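Local coordinates for 2OG-Fe dioxygenase family protein (Methylibium petroleiphilum, PDB 3PL0), which probably acts as an iron- and 2-oxoglutarate-dependent dioxygenase built on a cupin fold, though its substrate is not established, at residues 2-15 / 18-31. Numbering follows the deposited sequence.
Sequences MHVDIELPLGRATA and RLRAQGFCVLTPAA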
loop_
_atom_site.group_PDB
_atom_site.type_symbol
_atom_site.label_atom_id
_atom_site.label_comp_id
_atom_site.label_asym_id
_atom_site.label_seq_id
_atom_site.Cartn_x
_atom_site.Cartn_y
_atom_site.Cartn_z
HETATM N N MSE A 2 -13.722 -11.885 -11.439
HETATM C CA MSE A 2 -12.278 -11.644 -11.401
HETATM C C MSE A 2 -11.599 -12.552 -10.361
HETATM O O MSE A 2 -12.256 -13.076 -9.447
HETATM C CB MSE A 2 -12.021 -10.150 -11.160
HETATM C CG MSE A 2 -12.565 -9.305 -12.304
HETATM SE SE MSE A 2 -12.154 -7.421 -12.165
HETATM C CE MSE A 2 -12.880 -7.139 -10.452
ATOM N N HIS A 3 -10.299 -12.802 -10.542
ATOM C CA HIS A 3 -9.582 -13.755 -9.696
ATOM C C HIS A 3 -9.054 -13.087 -8.439
ATOM O O HIS A 3 -8.353 -12.089 -8.539
ATOM C CB HIS A 3 -8.380 -14.347 -10.447
ATOM C CG HIS A 3 -8.767 -15.225 -11.596
ATOM N ND1 HIS A 3 -9.052 -16.567 -11.441
ATOM C CD2 HIS A 3 -8.918 -14.953 -12.912
ATOM C CE1 HIS A 3 -9.350 -17.088 -12.617
ATOM N NE2 HIS A 3 -9.280 -16.131 -13.527
ATOM N N VAL A 4 -9.369 -13.671 -7.274
ATOM C CA VAL A 4 -8.840 -13.227 -6.020
ATOM C C VAL A 4 -7.996 -14.394 -5.542
ATOM O O VAL A 4 -8.544 -15.367 -4.993
ATOM C CB VAL A 4 -9.968 -12.957 -5.027
ATOM C CG1 VAL A 4 -9.383 -12.525 -3.653
ATOM C CG2 VAL A 4 -10.861 -11.881 -5.554
ATOM N N ASP A 5 -6.679 -14.317 -5.753
ATOM C CA ASP A 5 -5.793 -15.480 -5.548
ATOM C C ASP A 5 -5.285 -15.476 -4.117
ATOM O O ASP A 5 -4.076 -15.417 -3.870
ATOM C CB ASP A 5 -4.646 -15.465 -6.573
ATOM C CG ASP A 5 -5.164 -15.586 -8.001
ATOM O OD1 ASP A 5 -5.553 -16.701 -8.360
ATOM O OD2 ASP A 5 -5.277 -14.545 -8.727
ATOM N N ILE A 6 -6.230 -15.551 -3.173
ATOM C CA ILE A 6 -5.924 -15.285 -1.759
ATOM C C ILE A 6 -5.642 -16.579 -1.012
ATOM O O ILE A 6 -5.217 -16.541 0.131
ATOM C CB ILE A 6 -7.026 -14.436 -1.107
ATOM C CG1 ILE A 6 -6.562 -13.865 0.245
ATOM C CG2 ILE A 6 -8.319 -15.233 -0.976
ATOM C CD1 ILE A 6 -7.316 -12.595 0.631
ATOM N N GLU A 7 -5.813 -17.714 -1.682
ATOM C CA GLU A 7 -5.550 -19.034 -1.101
ATOM C C GLU A 7 -4.302 -19.703 -1.701
ATOM O O GLU A 7 -3.473 -20.259 -0.968
ATOM C CB GLU A 7 -6.781 -19.947 -1.282
ATOM C CG GLU A 7 -8.118 -19.307 -0.845
ATOM C CD GLU A 7 -9.199 -20.331 -0.484
ATOM O OE1 GLU A 7 -9.582 -21.140 -1.356
ATOM O OE2 GLU A 7 -9.673 -20.312 0.676
ATOM N N LEU A 8 -4.189 -19.656 -3.031
ATOM C CA LEU A 8 -3.067 -20.298 -3.702
ATOM C C LEU A 8 -2.000 -19.270 -4.162
ATOM O O LEU A 8 -2.319 -18.158 -4.583
ATOM C CB LEU A 8 -3.559 -21.162 -4.867
ATOM C CG LEU A 8 -4.512 -22.311 -4.477
ATOM C CD1 LEU A 8 -4.645 -23.301 -5.616
ATOM C CD2 LEU A 8 -4.036 -23.011 -3.219
ATOM N N PRO A 9 -0.713 -19.663 -4.064
ATOM C CA PRO A 9 0.390 -18.774 -4.456
ATOM C C PRO A 9 0.557 -18.587 -5.969
ATOM O O PRO A 9 0.605 -19.555 -6.725
ATOM C CB PRO A 9 1.611 -19.454 -3.843
ATOM C CG PRO A 9 1.288 -20.912 -3.886
ATOM C CD PRO A 9 -0.227 -21.028 -3.763
ATOM N N LEU A 10 0.591 -17.345 -6.426
ATOM C CA LEU A 10 0.865 -17.048 -7.809
ATOM C C LEU A 10 2.374 -16.925 -7.993
ATOM O O LEU A 10 3.068 -16.313 -7.160
ATOM C CB LEU A 10 0.219 -15.713 -8.199
ATOM C CG LEU A 10 -1.307 -15.646 -8.275
ATOM C CD1 LEU A 10 -1.734 -14.202 -8.608
ATOM C CD2 LEU A 10 -1.818 -16.665 -9.300
ATOM N N GLY A 11 2.880 -17.465 -9.097
ATOM C CA GLY A 11 4.244 -17.197 -9.494
ATOM C C GLY A 11 4.242 -15.892 -10.225
ATOM O O GLY A 11 3.195 -15.387 -10.633
ATOM N N ARG A 12 5.431 -15.353 -10.445
ATOM C CA ARG A 12 5.544 -14.068 -11.116
ATOM C C ARG A 12 4.881 -13.993 -12.488
ATOM O O ARG A 12 4.225 -13.031 -12.793
ATOM C CB ARG A 12 7.014 -13.763 -11.298
ATOM C CG ARG A 12 7.291 -12.390 -11.621
ATOM C CD ARG A 12 8.647 -12.415 -12.181
ATOM N NE ARG A 12 9.324 -11.197 -11.884
ATOM C CZ ARG A 12 10.124 -10.588 -12.734
ATOM N NH1 ARG A 12 10.308 -11.077 -13.954
ATOM N NH2 ARG A 12 10.714 -9.473 -12.356
ATOM N N ALA A 13 5.111 -14.984 -13.344
ATOM C CA ALA A 13 4.516 -14.946 -14.683
ATOM C C ALA A 13 2.966 -14.963 -14.621
ATOM O O ALA A 13 2.310 -14.183 -15.306
ATOM C CB ALA A 13 5.079 -16.084 -15.597
ATOM N N THR A 14 2.369 -15.819 -13.797
ATOM C CA THR A 14 0.919 -15.769 -13.660
ATOM C C THR A 14 0.478 -14.411 -13.114
ATOM O O THR A 14 -0.439 -13.852 -13.646
ATOM C CB THR A 14 0.351 -16.909 -12.805
ATOM O OG1 THR A 14 0.848 -18.146 -13.299
ATOM C CG2 THR A 14 -1.153 -16.952 -12.892
ATOM N N ALA A 15 1.190 -13.863 -12.120
ATOM C CA ALA A 15 0.834 -12.563 -11.519
ATOM C C ALA A 15 0.819 -11.463 -12.583
ATOM O O ALA A 15 -0.084 -10.612 -12.613
ATOM C CB ALA A 15 1.773 -12.214 -10.378
ATOM N N ARG A 18 -2.256 -11.845 -14.762
ATOM C CA ARG A 18 -3.417 -11.362 -14.005
ATOM C C ARG A 18 -3.505 -9.817 -14.035
ATOM O O ARG A 18 -4.550 -9.254 -14.277
ATOM C CB ARG A 18 -3.330 -11.838 -12.554
ATOM C CG ARG A 18 -3.590 -13.340 -12.359
ATOM C CD ARG A 18 -5.109 -13.661 -12.197
ATOM N NE ARG A 18 -5.301 -14.913 -11.449
ATOM C CZ ARG A 18 -5.495 -16.105 -11.987
ATOM N NH1 ARG A 18 -5.501 -16.279 -13.308
ATOM N NH2 ARG A 18 -5.626 -17.152 -11.194
ATOM N N LEU A 19 -2.377 -9.159 -13.807
ATOM C CA LEU A 19 -2.336 -7.704 -13.803
ATOM C C LEU A 19 -2.639 -7.156 -15.161
ATOM O O LEU A 19 -3.323 -6.154 -15.263
ATOM C CB LEU A 19 -0.965 -7.196 -13.345
ATOM C CG LEU A 19 -0.764 -7.191 -11.835
ATOM C CD1 LEU A 19 0.722 -7.202 -11.500
ATOM C CD2 LEU A 19 -1.518 -5.991 -11.252
ATOM N N ARG A 20 -2.130 -7.791 -16.221
ATOM C CA ARG A 20 -2.510 -7.372 -17.555
ATOM C C ARG A 20 -4.005 -7.557 -17.793
ATOM O O ARG A 20 -4.671 -6.711 -18.353
ATOM C CB ARG A 20 -1.775 -8.216 -18.605
ATOM C CG ARG A 20 -2.091 -7.830 -20.025
ATOM C CD ARG A 20 -1.702 -6.380 -20.313
ATOM N NE ARG A 20 -1.734 -6.131 -21.760
ATOM C CZ ARG A 20 -2.447 -5.190 -22.379
ATOM N NH1 ARG A 20 -3.199 -4.339 -21.710
ATOM N NH2 ARG A 20 -2.368 -5.081 -23.697
ATOM N N ALA A 21 -4.513 -8.724 -17.436
ATOM C CA ALA A 21 -5.879 -9.081 -17.773
ATOM C C ALA A 21 -6.950 -8.356 -16.938
ATOM O O ALA A 21 -7.992 -7.941 -17.481
ATOM C CB ALA A 21 -6.062 -10.626 -17.672
ATOM N N GLN A 22 -6.745 -8.256 -15.623
ATOM C CA GLN A 22 -7.749 -7.691 -14.743
ATOM C C GLN A 22 -7.271 -6.486 -13.899
ATOM O O GLN A 22 -8.051 -5.922 -13.129
ATOM C CB GLN A 22 -8.291 -8.779 -13.798
ATOM C CG GLN A 22 -7.258 -9.410 -12.850
ATOM C CD GLN A 22 -7.858 -10.465 -11.944
ATOM O OE1 GLN A 22 -8.821 -11.155 -12.327
ATOM N NE2 GLN A 22 -7.276 -10.625 -10.740
ATOM N N GLY A 23 -5.988 -6.164 -13.969
ATOM C CA GLY A 23 -5.471 -4.968 -13.364
ATOM C C GLY A 23 -5.135 -5.084 -11.890
ATOM O O GLY A 23 -4.774 -4.078 -11.257
ATOM N N PHE A 24 -5.242 -6.288 -11.327
ATOM C CA PHE A 24 -4.786 -6.504 -9.941
ATOM C C PHE A 24 -4.491 -7.972 -9.751
ATOM O O PHE A 24 -4.896 -8.816 -10.551
ATOM C CB PHE A 24 -5.808 -6.052 -8.897
ATOM C CG PHE A 24 -6.996 -6.988 -8.745
ATOM C CD1 PHE A 24 -8.025 -6.980 -9.674
ATOM C CD2 PHE A 24 -7.058 -7.888 -7.705
ATOM C CE1 PHE A 24 -9.087 -7.852 -9.556
ATOM C CE2 PHE A 24 -8.140 -8.785 -7.590
ATOM C CZ PHE A 24 -9.134 -8.750 -8.505
ATOM N N CYS A 25 -3.784 -8.274 -8.686
ATOM C CA CYS A 25 -3.698 -9.635 -8.227
ATOM C C CYS A 25 -3.307 -9.636 -6.752
ATOM O O CYS A 25 -2.762 -8.645 -6.241
ATOM C CB CYS A 25 -2.699 -10.428 -9.043
ATOM S SG CYS A 25 -0.995 -9.931 -8.823
ATOM N N VAL A 26 -3.570 -10.755 -6.097
ATOM C CA VAL A 26 -3.202 -10.952 -4.717
ATOM C C VAL A 26 -2.069 -11.965 -4.629
ATOM O O VAL A 26 -2.190 -13.038 -5.197
ATOM C CB VAL A 26 -4.417 -11.465 -3.952
ATOM C CG1 VAL A 26 -4.059 -11.783 -2.444
ATOM C CG2 VAL A 26 -5.583 -10.447 -4.072
ATOM N N LEU A 27 -0.993 -11.634 -3.906
ATOM C CA LEU A 27 0.066 -12.594 -3.590
ATOM C C LEU A 27 -0.150 -13.076 -2.149
ATOM O O LEU A 27 -0.193 -12.261 -1.206
ATOM C CB LEU A 27 1.457 -11.943 -3.689
ATOM C CG LEU A 27 1.798 -11.231 -4.999
ATOM C CD1 LEU A 27 3.188 -10.660 -4.862
ATOM C CD2 LEU A 27 1.739 -12.220 -6.205
ATOM N N THR A 28 -0.251 -14.389 -1.973
ATOM C CA THR A 28 -0.268 -14.970 -0.638
ATOM C C THR A 28 1.111 -14.704 -0.019
ATOM O O THR A 28 2.092 -14.449 -0.757
ATOM C CB THR A 28 -0.521 -16.497 -0.684
ATOM O OG1 THR A 28 0.557 -17.158 -1.375
ATOM C CG2 THR A 28 -1.857 -16.831 -1.393
ATOM N N PRO A 29 1.222 -14.788 1.319
ATOM C CA PRO A 29 2.545 -14.675 1.946
ATOM C C PRO A 29 3.577 -15.644 1.360
ATOM O O PRO A 29 4.734 -15.283 1.213
ATOM C CB PRO A 29 2.258 -14.968 3.416
ATOM C CG PRO A 29 0.780 -14.669 3.597
ATOM C CD PRO A 29 0.175 -15.076 2.309
ATOM N N ALA A 30 3.176 -16.853 0.994
ATOM C CA ALA A 30 4.112 -17.760 0.360
ATOM C C ALA A 30 4.568 -17.223 -1.023
ATOM O O ALA A 30 5.762 -17.301 -1.364
ATOM C CB ALA A 30 3.514 -19.215 0.271
ATOM N N ALA A 31 3.645 -16.672 -1.812
ATOM C CA ALA A 31 3.994 -16.098 -3.110
ATOM C C ALA A 31 4.970 -14.926 -2.949
ATOM O O ALA A 31 5.897 -14.793 -3.747
ATOM C CB ALA A 31 2.742 -15.693 -3.914
HETATM O O HOH W 1 -5.623 -12.265 -7.530
HETATM O O HOH W 2 -1.136 -15.605 -4.642
HETATM O O HOH W 3 5.648 -15.828 -6.340
#
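The guanidinium of Arg18 lies flat against the His3 ring, with planes 10° apart and CZ of Arg18 3.4 Å from CG of His3; CG2 of Thr14 lies over its other face, and the Asp5 carboxylate meets its edge. The stack ties the N-terminal arm, residues 2-10, to helix 12-22 of this cupin (double-stranded beta-helix) protein; the arm runs beside strand 24-27, which pairs with strand 209-213. The Asp5 salt bridge is side-on: Arg18 NE reaches OD2 at 2.7 Å and NH2 reaches OD1 at 2.9 Å, both nearly straight and on the syn sides. A bend at chi2 (-87°) lays the end of the arginine chain alongside His3 and Asp5. An alanine in place of Arg18 would probably leave the Asp5 carboxylate without its charged mate and the His3 ring freer to turn. Next to the stack, the Gln22 amide pairs with the backbone of His3 through two hydrogen bonds, OE1 accepting from His3 N at 2.8 Å while NE2 donates to His3 O at 2.9 Å; NE2 also donates to Phe24 O, and the three bonds together should fix the amide's rotation. At the edge of the Phe24 ring sits SE of Met2, a selenomethionine, in a Met-aromatic contact; both side chains also touch Val199 of strand 198-201. Farther along, CD1 of Leu10 packs on CB of Cys25. Between arm and strand, one water accepts from Asp5 N and Val26 N and donates to His3 O and, at 2.6 Å, to Asp5 OD2.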